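Local atomic coordinates of putative modification methylase (Thermus thermophilus, PDB entry 2ZIG), a protein that probably methylates cytosine N4 in DNA with S-adenosyl-L-methionine as methyl donor, as a member of the N4/N6 DNA methyltransferase family. Residues Q203-I208 with E226-M231; N132-H137 with E168-Q173; L24-A29 with L265-A270. One frame throughout, in Å; residues are numbered along the deposited sequence.

Overall arrangement
Interactions 1 and 2 adjoin one another at one end of the mixed sheet, their centres 10 Å apart, and share neighbouring strands: 129-137 pairs with 167-174 in interaction 2 and with 204-205, the strand of interaction 1. Both are buried and both touch the second subunit. Interaction 3 lies across the chain's centre, its own centre about 26 Å from each of theirs, and is partly exposed where strand 22-26 runs into the S-adenosyl-L-methionine site. The chemistry follows the place: backbone bonds and apolar packing between strands in interaction 2, a buried arginine held by carboxylate and indole in interaction 1, small aliphatic groups between strand and helix in interaction 3.

Interaction 1: Q203-I208 with E226-M231; sequences QIWDDI and ERLVRM
Trp205 on strand 204-205, outermost of this chain's sheet at that end, packs against helix 222-232 through a cation-pi contact with Arg227, and the same arginine forms a salt bridge to Asp207 in the loop beyond the strand. The arginine side chain runs across one face of the indole in the direction opposite to the tryptophan. Its CD sits over the six-membered ring, 3.4 Å from the centroid, a CH-pi contact. A bend at chi3 (-74°) turns NE out of the line of the aliphatic chain, and Arg227 CZ comes to lie 4.9 Å from the centroid of the five-membered ring of Trp205. The guanidinium does not stack flat but stands steeply over the indole, the planes 78° apart, with an edge toward Trp205 CG. At the tip NH1 and NH2 grip the carboxylate end-on: Arg227 NH1 to Asp207 OD1 is 3.0 Å and uses the syn lone pair, while Arg227 NH2 to Asp207 OD2, also 3.0 Å, comes from above the carboxylate plane. That mismatch reflects the 46° twist between the two groups. Ile208 CD1 lies over the centre of one guanidinium face, 3.5 Å from Arg227 CZ. Round the indole, Met231 SD lies in plane at the edge, 3.4 Å from Trp205 CZ2, a Met-aromatic contact, and Leu228 CD2 approaches Trp205 CH2 obliquely at 3.6 Å. The indole NE1 donates to Phe200 O, which ties the ring to helix 194-200. A buried cation is thus paired with a partly exposed carboxylate by two bonds, while an aromatic ring and an isoleucine methyl cover it from other sides; this pairing, backed by the indole, probably offsets the cost of burying the charge, and the apolar cover would make the attraction stronger.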
loop_
_atom_site.group_PDB
_atom_site.type_symbol
_atom_site.label_atom_id
_atom_site.label_comp_id
_atom_site.label_asym_id
_atom_site.label_seq_id
_atom_site.Cartn_x
_atom_site.Cartn_y
_atom_site.Cartn_z
ATOM N N GLN B 203 -2.556 11.938 -4.875
ATOM C CA GLN B 203 -2.402 10.638 -4.250
ATOM C C GLN B 203 -2.779 10.535 -2.776
ATOM O O GLN B 203 -2.923 9.435 -2.254
ATOM C CB GLN B 203 -0.977 10.105 -4.488
ATOM C CG GLN B 203 -0.766 8.698 -3.946
ATOM C CD GLN B 203 0.314 7.913 -4.677
ATOM O OE1 GLN B 203 1.383 8.433 -4.990
ATOM N NE2 GLN B 203 0.040 6.647 -4.928
ATOM N N ILE B 204 -2.954 11.665 -2.100
ATOM C CA ILE B 204 -3.332 11.620 -0.689
ATOM C C ILE B 204 -4.536 12.520 -0.403
ATOM O O ILE B 204 -4.551 13.697 -0.776
ATOM C CB ILE B 204 -2.143 12.037 0.221
ATOM C CG1 ILE B 204 -0.972 11.079 -0.003
ATOM C CG2 ILE B 204 -2.551 11.999 1.701
ATOM C CD1 ILE B 204 0.257 11.388 0.844
ATOM N N TRP B 205 -5.560 11.943 0.221
ATOM C CA TRP B 205 -6.760 12.689 0.590
ATOM C C TRP B 205 -6.739 12.850 2.107
ATOM O O TRP B 205 -6.875 11.869 2.842
ATOM C CB TRP B 205 -8.030 11.932 0.176
ATOM C CG TRP B 205 -8.279 11.906 -1.312
ATOM C CD1 TRP B 205 -7.566 12.567 -2.275
ATOM C CD2 TRP B 205 -9.332 11.215 -1.998
ATOM N NE1 TRP B 205 -8.109 12.333 -3.509
ATOM C CE2 TRP B 205 -9.194 11.507 -3.372
ATOM C CE3 TRP B 205 -10.378 10.375 -1.586
ATOM C CZ2 TRP B 205 -10.069 10.987 -4.347
ATOM C CZ3 TRP B 205 -11.243 9.858 -2.548
ATOM C CH2 TRP B 205 -11.082 10.166 -3.915
ATOM N N ASP B 206 -6.568 14.081 2.579
ATOM C CA ASP B 206 -6.519 14.322 4.018
ATOM C C ASP B 206 -7.630 15.243 4.491
ATOM O O ASP B 206 -7.625 15.695 5.640
ATOM C CB ASP B 206 -5.159 14.915 4.404
ATOM C CG ASP B 206 -4.938 16.303 3.831
ATOM O OD1 ASP B 206 -5.735 16.740 2.974
ATOM O OD2 ASP B 206 -3.954 16.960 4.231
ATOM N N ASP B 207 -8.590 15.504 3.610
ATOM C CA ASP B 207 -9.700 16.393 3.935
ATOM C C ASP B 207 -11.025 15.669 4.171
ATOM O O ASP B 207 -12.084 16.291 4.148
ATOM C CB ASP B 207 -9.874 17.425 2.821
ATOM C CG ASP B 207 -10.126 16.785 1.462
ATOM O OD1 ASP B 207 -9.843 15.575 1.298
ATOM O OD2 ASP B 207 -10.596 17.496 0.546
ATOM N N ILE B 208 -10.971 14.356 4.387
ATOM C CA ILE B 208 -12.180 13.585 4.643
ATOM C C ILE B 208 -11.939 12.645 5.822
ATOM O O ILE B 208 -11.475 11.515 5.648
ATOM C CB ILE B 208 -12.590 12.737 3.426
ATOM C CG1 ILE B 208 -12.787 13.625 2.202
ATOM C CG2 ILE B 208 -13.875 11.990 3.734
ATOM C CD1 ILE B 208 -13.102 12.837 0.943
ATOM N N GLU B 226 -18.664 9.779 -3.292
ATOM C CA GLU B 226 -19.072 10.721 -4.331
ATOM C C GLU B 226 -17.878 11.193 -5.143
ATOM O O GLU B 226 -17.971 11.367 -6.347
ATOM C CB GLU B 226 -19.796 11.921 -3.723
ATOM C CG GLU B 226 -21.112 11.558 -3.084
ATOM C CD GLU B 226 -21.770 12.738 -2.412
ATOM O OE1 GLU B 226 -21.073 13.442 -1.651
ATOM O OE2 GLU B 226 -22.978 12.960 -2.631
ATOM N N ARG B 227 -16.756 11.402 -4.473
ATOM C CA ARG B 227 -15.542 11.850 -5.138
ATOM C C ARG B 227 -15.082 10.789 -6.151
ATOM O O ARG B 227 -14.720 11.113 -7.279
ATOM C CB ARG B 227 -14.467 12.116 -4.077
ATOM C CG ARG B 227 -13.245 12.865 -4.554
ATOM C CD ARG B 227 -12.344 13.276 -3.373
ATOM N NE ARG B 227 -12.890 14.388 -2.590
ATOM C CZ ARG B 227 -12.226 15.030 -1.629
ATOM N NH1 ARG B 227 -10.981 14.669 -1.310
ATOM N NH2 ARG B 227 -12.789 16.061 -1.007
ATOM N N LEU B 228 -15.120 9.521 -5.756
ATOM C CA LEU B 228 -14.694 8.442 -6.645
ATOM C C LEU B 228 -15.623 8.320 -7.856
ATOM O O LEU B 228 -15.160 8.192 -8.991
ATOM C CB LEU B 228 -14.628 7.120 -5.867
ATOM C CG LEU B 228 -13.519 7.119 -4.799
ATOM C CD1 LEU B 228 -13.655 5.904 -3.864
ATOM C CD2 LEU B 228 -12.148 7.123 -5.502
ATOM N N VAL B 229 -16.930 8.380 -7.616
ATOM C CA VAL B 229 -17.891 8.299 -8.706
ATOM C C VAL B 229 -17.612 9.408 -9.724
ATOM O O VAL B 229 -17.521 9.150 -10.924
ATOM C CB VAL B 229 -19.345 8.438 -8.194
ATOM C CG1 VAL B 229 -20.310 8.565 -9.377
ATOM C CG2 VAL B 229 -19.725 7.227 -7.359
ATOM N N ARG B 230 -17.457 10.639 -9.243
ATOM C CA ARG B 230 -17.205 11.773 -10.131
ATOM C C ARG B 230 -15.897 11.658 -10.898
ATOM O O ARG B 230 -15.782 12.166 -12.013
ATOM C CB ARG B 230 -17.206 13.079 -9.336
ATOM C CG ARG B 230 -18.520 13.353 -8.614
ATOM C CD ARG B 230 -18.473 14.688 -7.917
ATOM N NE ARG B 230 -18.226 15.765 -8.870
ATOM C CZ ARG B 230 -17.881 16.997 -8.527
ATOM N NH1 ARG B 230 -17.737 17.312 -7.242
ATOM N NH2 ARG B 230 -17.686 17.915 -9.466
ATOM N N MET B 231 -14.917 10.988 -10.301
ATOM C CA MET B 231 -13.610 10.835 -10.930
ATOM C C MET B 231 -13.485 9.668 -11.896
ATOM O O MET B 231 -12.724 9.741 -12.852
ATOM C CB MET B 231 -12.520 10.649 -9.871
ATOM C CG MET B 231 -12.294 11.806 -8.930
ATOM S SD MET B 231 -11.263 11.217 -7.562
ATOM C CE MET B 231 -9.642 10.933 -8.424
#

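Interaction 2: N132-H137 with E168-Q173; sequences NPIIWH and EYILMQ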
loop_
_atom_site.group_PDB
_atom_site.type_symbol
_atom_site.label_atom_id
_atom_site.label_comp_id
_atom_site.label_asym_id
_atom_site.label_seq_id
_atom_site.Cartn_x
_atom_site.Cartn_y
_atom_site.Cartn_z
ATOM N N ASN B 132 -1.936 3.339 -9.433
ATOM C CA ASN B 132 -1.519 3.823 -8.130
ATOM C C ASN B 132 -2.719 4.012 -7.214
ATOM O O ASN B 132 -3.754 4.537 -7.612
ATOM C CB ASN B 132 -0.755 5.142 -8.256
ATOM C CG ASN B 132 0.735 4.931 -8.352
ATOM O OD1 ASN B 132 1.272 4.008 -7.745
ATOM N ND2 ASN B 132 1.414 5.788 -9.100
ATOM N N PRO B 133 -2.600 3.569 -5.966
ATOM C CA PRO B 133 -3.748 3.753 -5.081
ATOM C C PRO B 133 -3.731 5.179 -4.597
ATOM O O PRO B 133 -2.774 5.915 -4.846
ATOM C CB PRO B 133 -3.450 2.793 -3.941
ATOM C CG PRO B 133 -1.967 2.951 -3.814
ATOM C CD PRO B 133 -1.503 2.882 -5.265
ATOM N N ILE B 134 -4.804 5.559 -3.914
ATOM C CA ILE B 134 -4.903 6.872 -3.307
ATOM C C ILE B 134 -4.887 6.563 -1.803
ATOM O O ILE B 134 -5.522 5.601 -1.348
ATOM C CB ILE B 134 -6.213 7.593 -3.689
ATOM C CG1 ILE B 134 -6.114 8.122 -5.127
ATOM C CG2 ILE B 134 -6.475 8.749 -2.720
ATOM C CD1 ILE B 134 -7.411 8.731 -5.662
ATOM N N ILE B 135 -4.130 7.356 -1.051
ATOM C CA ILE B 135 -4.022 7.172 0.382
ATOM C C ILE B 135 -5.074 8.005 1.086
ATOM O O ILE B 135 -5.082 9.223 0.980
ATOM C CB ILE B 135 -2.640 7.608 0.925
ATOM C CG1 ILE B 135 -1.535 6.777 0.273
ATOM C CG2 ILE B 135 -2.605 7.443 2.460
ATOM C CD1 ILE B 135 -1.809 5.281 0.293
ATOM N N TRP B 136 -5.968 7.344 1.802
ATOM C CA TRP B 136 -6.981 8.072 2.531
ATOM C C TRP B 136 -6.482 8.328 3.943
ATOM O O TRP B 136 -6.491 7.424 4.779
ATOM C CB TRP B 136 -8.281 7.274 2.583
ATOM C CG TRP B 136 -9.339 7.922 3.430
ATOM C CD1 TRP B 136 -9.502 9.266 3.671
ATOM C CD2 TRP B 136 -10.416 7.261 4.100
ATOM N NE1 TRP B 136 -10.619 9.472 4.447
ATOM C CE2 TRP B 136 -11.196 8.259 4.725
ATOM C CE3 TRP B 136 -10.800 5.919 4.229
ATOM C CZ2 TRP B 136 -12.337 7.956 5.472
ATOM C CZ3 TRP B 136 -11.937 5.617 4.973
ATOM C CH2 TRP B 136 -12.689 6.634 5.584
ATOM N N HIS B 137 -6.034 9.555 4.206
ATOM C CA HIS B 137 -5.559 9.898 5.537
ATOM C C HIS B 137 -6.820 10.130 6.351
ATOM O O HIS B 137 -7.353 11.235 6.427
ATOM C CB HIS B 137 -4.684 11.150 5.510
ATOM C CG HIS B 137 -3.828 11.299 6.727
ATOM N ND1 HIS B 137 -2.929 12.331 6.885
ATOM C CD2 HIS B 137 -3.723 10.534 7.838
ATOM C CE1 HIS B 137 -2.304 12.193 8.042
ATOM N NE2 HIS B 137 -2.768 11.110 8.639
ATOM N N GLU B 168 -6.048 4.330 5.175
ATOM C CA GLU B 168 -6.689 3.228 4.480
ATOM C C GLU B 168 -6.232 3.397 3.039
ATOM O O GLU B 168 -5.820 4.486 2.637
ATOM C CB GLU B 168 -8.206 3.285 4.593
ATOM C CG GLU B 168 -8.691 2.722 5.908
ATOM C CD GLU B 168 -10.173 2.488 5.920
ATOM O OE1 GLU B 168 -10.710 2.068 4.872
ATOM O OE2 GLU B 168 -10.795 2.707 6.981
ATOM N N TYR B 169 -6.288 2.321 2.268
ATOM C CA TYR B 169 -5.816 2.353 0.897
ATOM C C TYR B 169 -6.950 2.301 -0.116
ATOM O O TYR B 169 -7.862 1.493 0.004
ATOM C CB TYR B 169 -4.877 1.167 0.658
ATOM C CG TYR B 169 -3.756 1.050 1.669
ATOM C CD1 TYR B 169 -2.502 1.606 1.423
ATOM C CD2 TYR B 169 -3.962 0.412 2.888
ATOM C CE1 TYR B 169 -1.472 1.528 2.380
ATOM C CE2 TYR B 169 -2.950 0.329 3.844
ATOM C CZ TYR B 169 -1.709 0.889 3.583
ATOM O OH TYR B 169 -0.717 0.803 4.536
ATOM N N ILE B 170 -6.899 3.174 -1.112
ATOM C CA ILE B 170 -7.931 3.146 -2.134
ATOM C C ILE B 170 -7.262 2.549 -3.347
ATOM O O ILE B 170 -6.594 3.243 -4.099
ATOM C CB ILE B 170 -8.481 4.548 -2.450
ATOM C CG1 ILE B 170 -9.112 5.142 -1.188
ATOM C CG2 ILE B 170 -9.549 4.458 -3.550
ATOM C CD1 ILE B 170 -9.632 6.565 -1.364
ATOM N N LEU B 171 -7.426 1.235 -3.495
ATOM C CA LEU B 171 -6.842 0.480 -4.597
ATOM C C LEU B 171 -7.555 0.753 -5.910
ATOM O O LEU B 171 -8.772 0.868 -5.954
ATOM C CB LEU B 171 -6.894 -1.011 -4.274
ATOM C CG LEU B 171 -6.262 -1.372 -2.923
ATOM C CD1 LEU B 171 -6.449 -2.857 -2.634
ATOM C CD2 LEU B 171 -4.791 -1.016 -2.953
ATOM N N MET B 172 -6.780 0.855 -6.981
ATOM C CA MET B 172 -7.323 1.118 -8.305
ATOM C C MET B 172 -6.908 -0.022 -9.231
ATOM O O MET B 172 -5.726 -0.185 -9.546
ATOM C CB MET B 172 -6.772 2.444 -8.829
ATOM C CG MET B 172 -6.962 3.619 -7.881
ATOM S SD MET B 172 -8.563 4.402 -8.055
ATOM C CE MET B 172 -8.338 5.877 -7.051
ATOM N N GLN B 173 -7.890 -0.810 -9.656
ATOM C CA GLN B 173 -7.636 -1.939 -10.532
ATOM C C GLN B 173 -8.428 -1.771 -11.818
ATOM O O GLN B 173 -9.655 -1.868 -11.816
ATOM C CB GLN B 173 -8.024 -3.229 -9.819
ATOM C CG GLN B 173 -7.256 -3.434 -8.519
ATOM C CD GLN B 173 -5.766 -3.522 -8.748
ATOM O OE1 GLN B 173 -4.988 -2.747 -8.184
ATOM N NE2 GLN B 173 -5.354 -4.471 -9.585
#
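Side chains of Ile134, Trp136, Glu168, Ile170 and Met172 fill one face of an antiparallel strand pair, and Ile135 and Tyr169 meet on the other. Four backbone bonds set the register, two between Ile134 and Ile170 and two between Trp136 and Glu168; the shortest, Ile170 N to Ile134 O, is 2.8 Å. Ile134 and Ile170 cross at an oblique angle, with Ile134 CB 4.0 Å from Ile170 CB. Ile170 CD1 lies by Ile134 CG2. Met172 bends at chi2 (-85°), carrying SD aside; beyond SD the chain runs straight on, and Met172 CE presses on Ile134 CD1 at 3.3 Å, tighter than ordinary van der Waals contact. Met172 CG meanwhile rests against Asn132 O at 3.3 Å. Toward the other end Glu168 and Trp136 lie side by side and point the same way. Glu168 CB touches Trp136 CE3 at 3.7 Å, and its extended chain carries the carboxylate past CZ3 of that ring, the two planes 66° apart. On the opposite face Ile135 CD1 nestles beside Tyr169 CD1 at 3.9 Å. Pro133, which has no N-H to give, sets its CB against Ile170 O at 3.2 Å. Strand 167-174 runs antiparallel to both its neighbours, 129-137 and 91-97, the reversed strand characteristic of the S-adenosyl-L-methionine-dependent methyltransferase fold. Beyond strand 129-137, strand 204-205 adds Trp205, which covers Ile134 and Ile170, while Trp136 NE1 probably donates to Ile208 O, at a distance short enough to be treated with caution. Leu171 packs on Ile119 and Gln120 of helix 115-125, Tyr169 stacks with His116, and Pro133 and Tyr169 also meet, respectively, Tyr169 and Pro133 of the second subunit.

Interaction 3: L24-A29 with L265-A270; sequences LHVGDA and LVPRYA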
loop_
_atom_site.group_PDB
_atom_site.type_symbol
_atom_site.label_atom_id
_atom_site.label_comp_id
_atom_site.label_asym_id
_atom_site.label_seq_id
_atom_site.Cartn_x
_atom_site.Cartn_y
_atom_site.Cartn_z
ATOM N N LEU B 24 -30.752 -2.812 -5.682
ATOM C CA LEU B 24 -29.909 -3.434 -4.679
ATOM C C LEU B 24 -30.396 -4.880 -4.580
ATOM O O LEU B 24 -31.551 -5.131 -4.221
ATOM C CB LEU B 24 -30.074 -2.736 -3.327
ATOM C CG LEU B 24 -28.994 -2.916 -2.251
ATOM C CD1 LEU B 24 -29.613 -2.684 -0.887
ATOM C CD2 LEU B 24 -28.394 -4.291 -2.300
ATOM N N HIS B 25 -29.530 -5.827 -4.924
ATOM C CA HIS B 25 -29.894 -7.239 -4.855
ATOM C C HIS B 25 -29.487 -7.801 -3.509
ATOM O O HIS B 25 -28.421 -7.471 -2.977
ATOM C CB HIS B 25 -29.195 -8.035 -5.950
ATOM C CG HIS B 25 -29.623 -7.669 -7.333
ATOM N ND1 HIS B 25 -30.511 -8.429 -8.061
ATOM C CD2 HIS B 25 -29.277 -6.627 -8.126
ATOM C CE1 HIS B 25 -30.692 -7.874 -9.246
ATOM N NE2 HIS B 25 -29.954 -6.779 -9.310
ATOM N N VAL B 26 -30.338 -8.650 -2.953
ATOM C CA VAL B 26 -30.037 -9.260 -1.668
ATOM C C VAL B 26 -29.626 -10.690 -1.921
ATOM O O VAL B 26 -30.410 -11.480 -2.434
ATOM C CB VAL B 26 -31.254 -9.244 -0.734
ATOM C CG1 VAL B 26 -30.911 -9.947 0.569
ATOM C CG2 VAL B 26 -31.680 -7.814 -0.471
ATOM N N GLY B 27 -28.387 -11.017 -1.571
ATOM C CA GLY B 27 -27.899 -12.367 -1.775
ATOM C C GLY B 27 -26.392 -12.492 -1.671
ATOM O O GLY B 27 -25.721 -11.689 -1.018
ATOM N N ASP B 28 -25.860 -13.517 -2.323
ATOM C CA ASP B 28 -24.432 -13.767 -2.322
ATOM C C ASP B 28 -23.783 -13.061 -3.503
ATOM O O ASP B 28 -24.123 -13.321 -4.656
ATOM C CB ASP B 28 -24.170 -15.267 -2.391
ATOM C CG ASP B 28 -22.703 -15.591 -2.494
ATOM O OD1 ASP B 28 -22.196 -15.723 -3.627
ATOM O OD2 ASP B 28 -22.058 -15.696 -1.436
ATOM N N ALA B 29 -22.843 -12.169 -3.192
ATOM C CA ALA B 29 -22.126 -11.371 -4.185
ATOM C C ALA B 29 -21.703 -12.117 -5.453
ATOM O O ALA B 29 -22.014 -11.688 -6.565
ATOM C CB ALA B 29 -20.908 -10.729 -3.533
ATOM N N LEU B 265 -25.423 -8.859 1.382
ATOM C CA LEU B 265 -25.701 -10.164 1.971
ATOM C C LEU B 265 -26.847 -10.151 2.965
ATOM O O LEU B 265 -27.726 -11.006 2.914
ATOM C CB LEU B 265 -24.448 -10.700 2.670
ATOM C CG LEU B 265 -24.594 -12.020 3.434
ATOM C CD1 LEU B 265 -24.957 -13.132 2.461
ATOM C CD2 LEU B 265 -23.287 -12.346 4.150
ATOM N N VAL B 266 -26.838 -9.175 3.865
ATOM C CA VAL B 266 -27.852 -9.080 4.908
ATOM C C VAL B 266 -29.106 -8.293 4.546
ATOM O O VAL B 266 -29.052 -7.084 4.309
ATOM C CB VAL B 266 -27.249 -8.465 6.198
ATOM C CG1 VAL B 266 -28.303 -8.401 7.298
ATOM C CG2 VAL B 266 -26.046 -9.284 6.652
ATOM N N PRO B 267 -30.262 -8.975 4.510
ATOM C CA PRO B 267 -31.517 -8.297 4.180
ATOM C C PRO B 267 -31.803 -7.149 5.140
ATOM O O PRO B 267 -32.418 -6.154 4.764
ATOM C CB PRO B 267 -32.559 -9.421 4.255
ATOM C CG PRO B 267 -31.913 -10.456 5.133
ATOM C CD PRO B 267 -30.478 -10.420 4.689
ATOM N N ARG B 268 -31.337 -7.275 6.376
ATOM C CA ARG B 268 -31.558 -6.214 7.360
ATOM C C ARG B 268 -30.921 -4.918 6.859
ATOM O O ARG B 268 -31.562 -3.866 6.829
ATOM C CB ARG B 268 -30.938 -6.594 8.707
ATOM C CG ARG B 268 -31.824 -6.250 9.893
ATOM C CD ARG B 268 -31.365 -5.049 10.698
ATOM N NE ARG B 268 -30.230 -5.378 11.554
ATOM C CZ ARG B 268 -29.708 -4.554 12.458
ATOM N NH1 ARG B 268 -30.224 -3.341 12.635
ATOM N NH2 ARG B 268 -28.652 -4.936 13.165
ATOM N N TYR B 269 -29.657 -5.018 6.458
ATOM C CA TYR B 269 -28.877 -3.889 5.963
ATOM C C TYR B 269 -29.413 -3.347 4.648
ATOM O O TYR B 269 -29.405 -2.141 4.420
ATOM C CB TYR B 269 -27.416 -4.316 5.791
ATOM C CG TYR B 269 -26.734 -4.704 7.091
ATOM C CD1 TYR B 269 -25.574 -5.483 7.091
ATOM C CD2 TYR B 269 -27.237 -4.273 8.318
ATOM C CE1 TYR B 269 -24.934 -5.823 8.283
ATOM C CE2 TYR B 269 -26.606 -4.604 9.514
ATOM C CZ TYR B 269 -25.457 -5.378 9.489
ATOM O OH TYR B 269 -24.840 -5.698 10.675
ATOM N N ALA B 270 -29.866 -4.238 3.774
ATOM C CA ALA B 270 -30.419 -3.805 2.497
ATOM C C ALA B 270 -31.641 -2.940 2.775
ATOM O O ALA B 270 -31.892 -1.970 2.067
ATOM C CB ALA B 270 -30.806 -5.015 1.643
#
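Leu24 and Val26 reach Ala270 and Pro267 through their torsions: in Leu24 CG is anti to the backbone N (chi1 -161°), and in Val26 CG1 takes that position (chi1 177°), with CG2 beside the N. The two branches of Val26 therefore serve different partners. Val26 CG2 meets Ala270 CB at 3.6 Å, and CG1 comes across Pro267 at about a right angle, 4.1 Å from Pro267 CB. Leu24 CD1 reaches the same methyl, Ala270 CB, also at 3.6 Å, so the small alanine is shared by two strand side chains. Past the end of the strand the contact passes to the backbone: Leu265 CA directs its hydrogen at Gly27 O, 3.4 Å away, and Leu265 CD1 approaches that oxygen as well. Asp28 and Ala29, next along the chain, bind S-adenosyl-L-methionine, as does Glu264, whose OE2 accepts from Val266 N at the start of the helix; Asp28 OD1 caps Glu31 N. Within the Rossmann-like methyltransferase fold, strand 22-26 lies between strands 259-264 and 286-289, and helix 267-280, which follows strand 259-264 after two residues, lays its first turn against it beside the cofactor site.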